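Local coordinates for putative mRNA interferase YoeB (Agrobacterium tumefaciens, PDB 6N90), which probably acts as the endoribonuclease toxin of a type II toxin-antitoxin system, cleaving mRNA as other YoeB toxins do, at residues Arg32-Thr37 against Gln77-Ile82; Glu46-Asp51 against Arg65-Val70. All blocks are in the same frame, centred on the assembly; numbering follows the deposited sequence.

Contact 1 and contact 2 sit about 12 Å apart (centre to centre) on opposite faces of one mixed sheet. In contact 1 the C-terminal end of helix 21-36 lies against strand 76-84 in the buried interior; in contact 2 Leu48, just after edge strand 46-47, reaches past strand 56-59 to strand 64-73, and the contact is only partly buried. The two receiving strands are sheet neighbours, joined by a probable hydrogen bond from Ile82 N to Val67 O and by the salt bridge between Glu80 and Arg69. The chemistry follows location: contact 1 is carbon against carbon, whereas contact 2 adds a loose charge pair to one such touch.

Contact 1 of 2, residues Arg32-Thr37 against Gln77-Ile82; sequences RNAKRT and QRLEVI
The backbone hydrogen bond from Thr37 N to Asn33 O, 2.8 Å, closes the last turn of helix 21-36, which sets Ala34 and Lys35 against Leu79 of strand 76-84. No hydrogen bond crosses between the segments; the contact is carbon on carbon. Leu79 projects from the sheet toward the helix through one branch: the end of its CD1 branch abuts the flank of the Ala34 CB methyl, with Leu79 CD1 to Ala34 CB at 3.4 Å, tighter than an ordinary van der Waals distance. Leu79 CD1 also lies 4.0 Å from Lys35 N. Leu79 CG stands anti to its own nitrogen (chi1 -172°), but chi2 (149°) is about 30° from staggered, consistent with a branch turned to fit a close-lying helix. Lys35 passes the leucine at about a right angle: its CG comes within 4.2 Å of Leu79 CD1, then a bend at chi3 (45°) leads the amine away from the strand. Lys35 also packs on Leu7 of the second subunit, while Arg32, on the same turn, makes a salt bridge to Glu14 of that subunit. Within the sheet, backbone bonds tie Leu79 to Lys2 and Val4 of the parallel strand 2-5, and its side chain also touches Leu3 and Tyr68. Alanine on leucine at close range packs the helix on the sheet, as in the α/β fold of RelE/YoeB-type toxins.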
loop_
_atom_site.group_PDB
_atom_site.type_symbol
_atom_site.label_atom_id
_atom_site.label_comp_id
_atom_site.label_asym_id
_atom_site.label_seq_id
_atom_site.Cartn_x
_atom_site.Cartn_y
_atom_site.Cartn_z
ATOM N N ARG A 32 -4.777 7.230 6.850
ATOM C CA ARG A 32 -5.830 6.946 7.823
ATOM C C ARG A 32 -6.919 8.027 7.738
ATOM O O ARG A 32 -8.111 7.723 7.679
ATOM C CB ARG A 32 -5.239 6.874 9.241
ATOM C CG ARG A 32 -6.120 6.199 10.300
ATOM C CD ARG A 32 -5.313 6.062 11.631
ATOM N NE ARG A 32 -3.984 5.490 11.374
ATOM C CZ ARG A 32 -2.819 6.053 11.704
ATOM N NH1 ARG A 32 -2.780 7.215 12.348
ATOM N NH2 ARG A 32 -1.670 5.440 11.428
ATOM N N ASN A 33 -6.495 9.289 7.675
ATOM C CA ASN A 33 -7.441 10.404 7.709
ATOM C C ASN A 33 -8.229 10.516 6.403
ATOM O O ASN A 33 -9.451 10.715 6.419
ATOM C CB ASN A 33 -6.710 11.720 8.003
ATOM C CG ASN A 33 -6.565 12.006 9.501
ATOM O OD1 ASN A 33 -7.338 12.781 10.067
ATOM N ND2 ASN A 33 -5.565 11.392 10.142
ATOM N N ALA A 34 -7.537 10.354 5.276
ATOM C CA ALA A 34 -8.177 10.488 3.964
ATOM C C ALA A 34 -9.150 9.342 3.686
ATOM O O ALA A 34 -10.116 9.503 2.933
ATOM C CB ALA A 34 -7.120 10.571 2.866
ATOM N N LYS A 35 -8.880 8.170 4.263
ATOM C CA LYS A 35 -9.803 7.051 4.120
ATOM C C LYS A 35 -11.094 7.355 4.883
ATOM O O LYS A 35 -12.177 7.007 4.416
ATOM C CB LYS A 35 -9.168 5.745 4.601
ATOM C CG LYS A 35 -8.280 5.106 3.557
ATOM C CD LYS A 35 -7.252 4.135 4.173
ATOM C CE LYS A 35 -7.869 3.241 5.204
ATOM N NZ LYS A 35 -6.816 2.450 5.965
ATOM N N ARG A 36 -10.980 8.042 6.021
ATOM C CA ARG A 36 -12.146 8.434 6.825
ATOM C C ARG A 36 -12.906 9.631 6.232
ATOM O O ARG A 36 -14.111 9.562 5.973
ATOM C CB ARG A 36 -11.725 8.769 8.261
ATOM C CG ARG A 36 -11.457 7.569 9.140
ATOM C CD ARG A 36 -11.072 8.009 10.549
ATOM N NE ARG A 36 -9.835 8.789 10.545
ATOM C CZ ARG A 36 -8.794 8.565 11.342
ATOM N NH1 ARG A 36 -8.826 7.576 12.227
ATOM N NH2 ARG A 36 -7.715 9.334 11.252
ATOM N N THR A 37 -12.183 10.732 6.055
ATOM C CA THR A 37 -12.735 11.974 5.546
ATOM C C THR A 37 -11.897 12.457 4.361
ATOM O O THR A 37 -11.013 13.269 4.537
ATOM C CB THR A 37 -12.758 13.064 6.644
ATOM O OG1 THR A 37 -11.444 13.220 7.207
ATOM C CG2 THR A 37 -13.707 12.668 7.762
ATOM N N GLN A 77 -14.784 1.068 -2.090
ATOM C CA GLN A 77 -14.022 2.246 -2.498
ATOM C C GLN A 77 -12.522 1.970 -2.495
ATOM O O GLN A 77 -12.082 0.922 -2.011
ATOM C CB GLN A 77 -14.322 3.433 -1.575
ATOM C CG GLN A 77 -15.792 3.807 -1.459
ATOM C CD GLN A 77 -16.028 5.021 -0.577
ATOM O OE1 GLN A 77 -15.105 5.783 -0.284
ATOM N NE2 GLN A 77 -17.276 5.199 -0.134
ATOM N N ARG A 78 -11.753 2.908 -3.037
ATOM C CA ARG A 78 -10.282 2.809 -2.983
ATOM C C ARG A 78 -9.635 4.186 -2.861
ATOM O O ARG A 78 -10.169 5.188 -3.345
ATOM C CB ARG A 78 -9.739 2.070 -4.218
ATOM C CG ARG A 78 -9.991 2.823 -5.537
ATOM C CD ARG A 78 -9.614 1.986 -6.761
ATOM N NE ARG A 78 -9.718 2.769 -7.993
ATOM C CZ ARG A 78 -10.832 2.908 -8.708
ATOM N NH1 ARG A 78 -11.958 2.321 -8.327
ATOM N NH2 ARG A 78 -10.816 3.646 -9.808
ATOM N N LEU A 79 -8.510 4.251 -2.149
ATOM C CA LEU A 79 -7.711 5.459 -2.119
ATOM C C LEU A 79 -6.481 5.165 -2.943
ATOM O O LEU A 79 -5.768 4.213 -2.654
ATOM C CB LEU A 79 -7.305 5.848 -0.691
ATOM C CG LEU A 79 -6.624 7.218 -0.583
ATOM C CD1 LEU A 79 -6.932 7.856 0.754
ATOM C CD2 LEU A 79 -5.129 7.080 -0.740
ATOM N N GLU A 80 -6.248 5.980 -3.967
ATOM C CA GLU A 80 -5.091 5.803 -4.843
ATOM C C GLU A 80 -4.065 6.842 -4.466
ATOM O O GLU A 80 -4.355 8.037 -4.547
ATOM C CB GLU A 80 -5.458 5.995 -6.318
ATOM C CG GLU A 80 -6.130 4.846 -7.029
ATOM C CD GLU A 80 -6.526 5.248 -8.444
ATOM O OE1 GLU A 80 -5.940 4.704 -9.406
ATOM O OE2 GLU A 80 -7.418 6.113 -8.585
ATOM N N VAL A 81 -2.867 6.411 -4.075
ATOM C CA VAL A 81 -1.785 7.352 -3.808
ATOM C C VAL A 81 -0.942 7.548 -5.063
ATOM O O VAL A 81 -0.368 6.593 -5.586
ATOM C CB VAL A 81 -0.877 6.870 -2.671
ATOM C CG1 VAL A 81 0.253 7.909 -2.394
ATOM C CG2 VAL A 81 -1.710 6.561 -1.441
ATOM N N ILE A 82 -0.863 8.794 -5.514
ATOM C CA ILE A 82 -0.168 9.166 -6.733
ATOM C C ILE A 82 1.248 9.633 -6.429
ATOM O O ILE A 82 2.180 9.345 -7.184
ATOM C CB ILE A 82 -0.946 10.278 -7.482
ATOM C CG1 ILE A 82 -2.406 9.862 -7.639
ATOM C CG2 ILE A 82 -0.326 10.567 -8.837
ATOM C CD1 ILE A 82 -2.585 8.516 -8.293
#

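Contact 2 of 2, residues Glu46-Asp51 against Arg65-Val70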
loop_
_atom_site.group_PDB
_atom_site.type_symbol
_atom_site.label_atom_id
_atom_site.label_comp_id
_atom_site.label_asym_id
_atom_site.label_seq_id
_atom_site.Cartn_x
_atom_site.Cartn_y
_atom_site.Cartn_z
ATOM N N GLU A 46 -6.553 20.037 -0.360
ATOM C CA GLU A 46 -6.970 20.984 -1.384
ATOM C C GLU A 46 -7.032 20.281 -2.738
ATOM O O GLU A 46 -6.145 19.498 -3.074
ATOM C CB GLU A 46 -6.005 22.169 -1.449
ATOM C CG GLU A 46 -4.720 21.883 -2.208
ATOM C CD GLU A 46 -3.812 23.095 -2.294
ATOM O OE1 GLU A 46 -4.138 24.031 -3.054
ATOM O OE2 GLU A 46 -2.773 23.111 -1.602
ATOM N N PRO A 47 -8.087 20.559 -3.519
ATOM C CA PRO A 47 -8.271 19.952 -4.836
ATOM C C PRO A 47 -7.251 20.511 -5.829
ATOM O O PRO A 47 -6.925 21.693 -5.755
ATOM C CB PRO A 47 -9.705 20.349 -5.208
ATOM C CG PRO A 47 -9.937 21.619 -4.488
ATOM C CD PRO A 47 -9.106 21.586 -3.232
ATOM N N LEU A 48 -6.732 19.670 -6.718
ATOM C CA LEU A 48 -5.811 20.139 -7.751
ATOM C C LEU A 48 -6.653 20.530 -8.965
ATOM O O LEU A 48 -7.805 20.126 -9.060
ATOM C CB LEU A 48 -4.779 19.066 -8.108
ATOM C CG LEU A 48 -4.007 18.415 -6.958
ATOM C CD1 LEU A 48 -2.935 17.483 -7.506
ATOM C CD2 LEU A 48 -3.386 19.469 -6.062
ATOM N N LYS A 49 -6.101 21.320 -9.878
ATOM C CA LYS A 49 -6.882 21.773 -11.030
ATOM C C LYS A 49 -6.371 21.150 -12.329
ATOM O O LYS A 49 -5.404 20.386 -12.322
ATOM C CB LYS A 49 -6.862 23.299 -11.131
ATOM C CG LYS A 49 -8.143 23.898 -11.713
ATOM N N GLY A 50 -7.039 21.468 -13.438
ATOM C CA GLY A 50 -6.624 21.001 -14.752
ATOM C C GLY A 50 -6.584 19.491 -14.919
ATOM O O GLY A 50 -7.528 18.784 -14.538
ATOM N N ASP A 51 -5.478 18.999 -15.483
ATOM C CA ASP A 51 -5.293 17.572 -15.733
ATOM C C ASP A 51 -5.245 16.758 -14.434
ATOM O O ASP A 51 -5.239 15.526 -14.470
ATOM C CB ASP A 51 -4.019 17.332 -16.562
ATOM C CG ASP A 51 -2.749 17.765 -15.840
ATOM O OD1 ASP A 51 -2.789 18.764 -15.087
ATOM O OD2 ASP A 51 -1.703 17.114 -16.042
ATOM N N ARG A 65 4.424 16.685 -0.654
ATOM C CA ARG A 65 2.973 16.593 -0.707
ATOM C C ARG A 65 2.486 15.168 -0.961
ATOM O O ARG A 65 3.167 14.339 -1.599
ATOM C CB ARG A 65 2.415 17.535 -1.786
ATOM C CG ARG A 65 2.855 18.990 -1.625
ATOM C CD ARG A 65 2.652 19.505 -0.195
ATOM N NE ARG A 65 3.258 20.824 0.007
ATOM C CZ ARG A 65 2.570 21.959 -0.009
ATOM N NH1 ARG A 65 1.256 21.926 -0.186
ATOM N NH2 ARG A 65 3.185 23.121 0.180
ATOM N N PHE A 66 1.309 14.896 -0.412
ATOM C CA PHE A 66 0.636 13.606 -0.512
ATOM C C PHE A 66 -0.514 13.837 -1.473
ATOM O O PHE A 66 -1.462 14.542 -1.137
ATOM C CB PHE A 66 0.172 13.146 0.898
ATOM C CG PHE A 66 -0.691 11.891 0.926
ATOM C CD1 PHE A 66 -0.122 10.635 0.901
ATOM C CD2 PHE A 66 -2.076 11.989 1.045
ATOM C CE1 PHE A 66 -0.903 9.490 0.963
ATOM C CE2 PHE A 66 -2.876 10.841 1.082
ATOM C CZ PHE A 66 -2.280 9.591 1.043
ATOM N N VAL A 67 -0.399 13.277 -2.677
ATOM C CA VAL A 67 -1.431 13.442 -3.694
ATOM C C VAL A 67 -2.183 12.116 -3.860
ATOM O O VAL A 67 -1.583 11.039 -3.953
ATOM C CB VAL A 67 -0.825 13.917 -5.035
ATOM C CG1 VAL A 67 -1.943 14.143 -6.091
ATOM C CG2 VAL A 67 -0.022 15.201 -4.827
ATOM N N TYR A 68 -3.509 12.205 -3.894
ATOM C CA TYR A 68 -4.339 11.010 -3.858
ATOM C C TYR A 68 -5.673 11.254 -4.526
ATOM O O TYR A 68 -6.031 12.394 -4.846
ATOM C CB TYR A 68 -4.578 10.577 -2.397
ATOM C CG TYR A 68 -5.359 11.632 -1.634
ATOM C CD1 TYR A 68 -4.725 12.769 -1.124
ATOM C CD2 TYR A 68 -6.729 11.493 -1.429
ATOM C CE1 TYR A 68 -5.440 13.743 -0.441
ATOM C CE2 TYR A 68 -7.442 12.446 -0.737
ATOM C CZ TYR A 68 -6.799 13.574 -0.257
ATOM O OH TYR A 68 -7.532 14.530 0.418
ATOM N N ARG A 69 -6.410 10.172 -4.709
ATOM C CA ARG A 69 -7.788 10.262 -5.157
ATOM C C ARG A 69 -8.571 9.126 -4.537
ATOM O O ARG A 69 -8.133 7.989 -4.562
ATOM C CB ARG A 69 -7.860 10.199 -6.691
ATOM C CG ARG A 69 -9.259 10.215 -7.272
ATOM C CD ARG A 69 -9.219 10.206 -8.805
ATOM N NE ARG A 69 -8.529 9.033 -9.350
ATOM C CZ ARG A 69 -8.317 8.828 -10.650
ATOM N NH1 ARG A 69 -8.736 9.720 -11.531
ATOM N NH2 ARG A 69 -7.691 7.739 -11.076
ATOM N N VAL A 70 -9.732 9.426 -3.976
ATOM C CA VAL A 70 -10.603 8.374 -3.483
ATOM C C VAL A 70 -11.613 8.077 -4.570
ATOM O O VAL A 70 -12.290 8.987 -5.050
ATOM C CB VAL A 70 -11.328 8.771 -2.187
ATOM C CG1 VAL A 70 -12.409 7.765 -1.876
ATOM C CG2 VAL A 70 -10.338 8.850 -1.031
#
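Leu48 lies against Val67 over the sheet of this RelE/YoeB-type fold, on the face opposite helix 21-36. Phe66 and Tyr68, on either side of Val67 in the chain, pack on that helix, so Val67 is turned to the other side. The leucine comes slantwise from the edge-strand side and lays its CD1 branch against Val67, with Leu48 CD1 to Val67 CG1 at 3.8 Å. With CG anti to its carbonyl carbon (chi1 -51°), Leu48 reaches across the 9.0 Å between its CA and the CA of Val67. Strand 56-59 lies between strands 46-47 and 64-73 in the sheet; Glu46 bonds Ser57 of strand 56-59, and Leu48 bonds Tyr55 just before it, so the leucine leans inward beyond its immediate neighbour strand. Tyr88, the last modelled residue, touches both Leu48 and Arg65. Beside the apolar touch, and on one side of it, Glu46 and Arg65 bring opposite charges near each other. The carboxylate lies at the edge of the guanidinium, near its plane, but too far for a salt bridge; any attraction is probably long-range. Arg65 is held elsewhere by a hydrogen bond from NH2 to Ala62 O. Across the segments, the nearest charged approach is Glu46 OE2 to Arg65 NH1 at 4.4 Å.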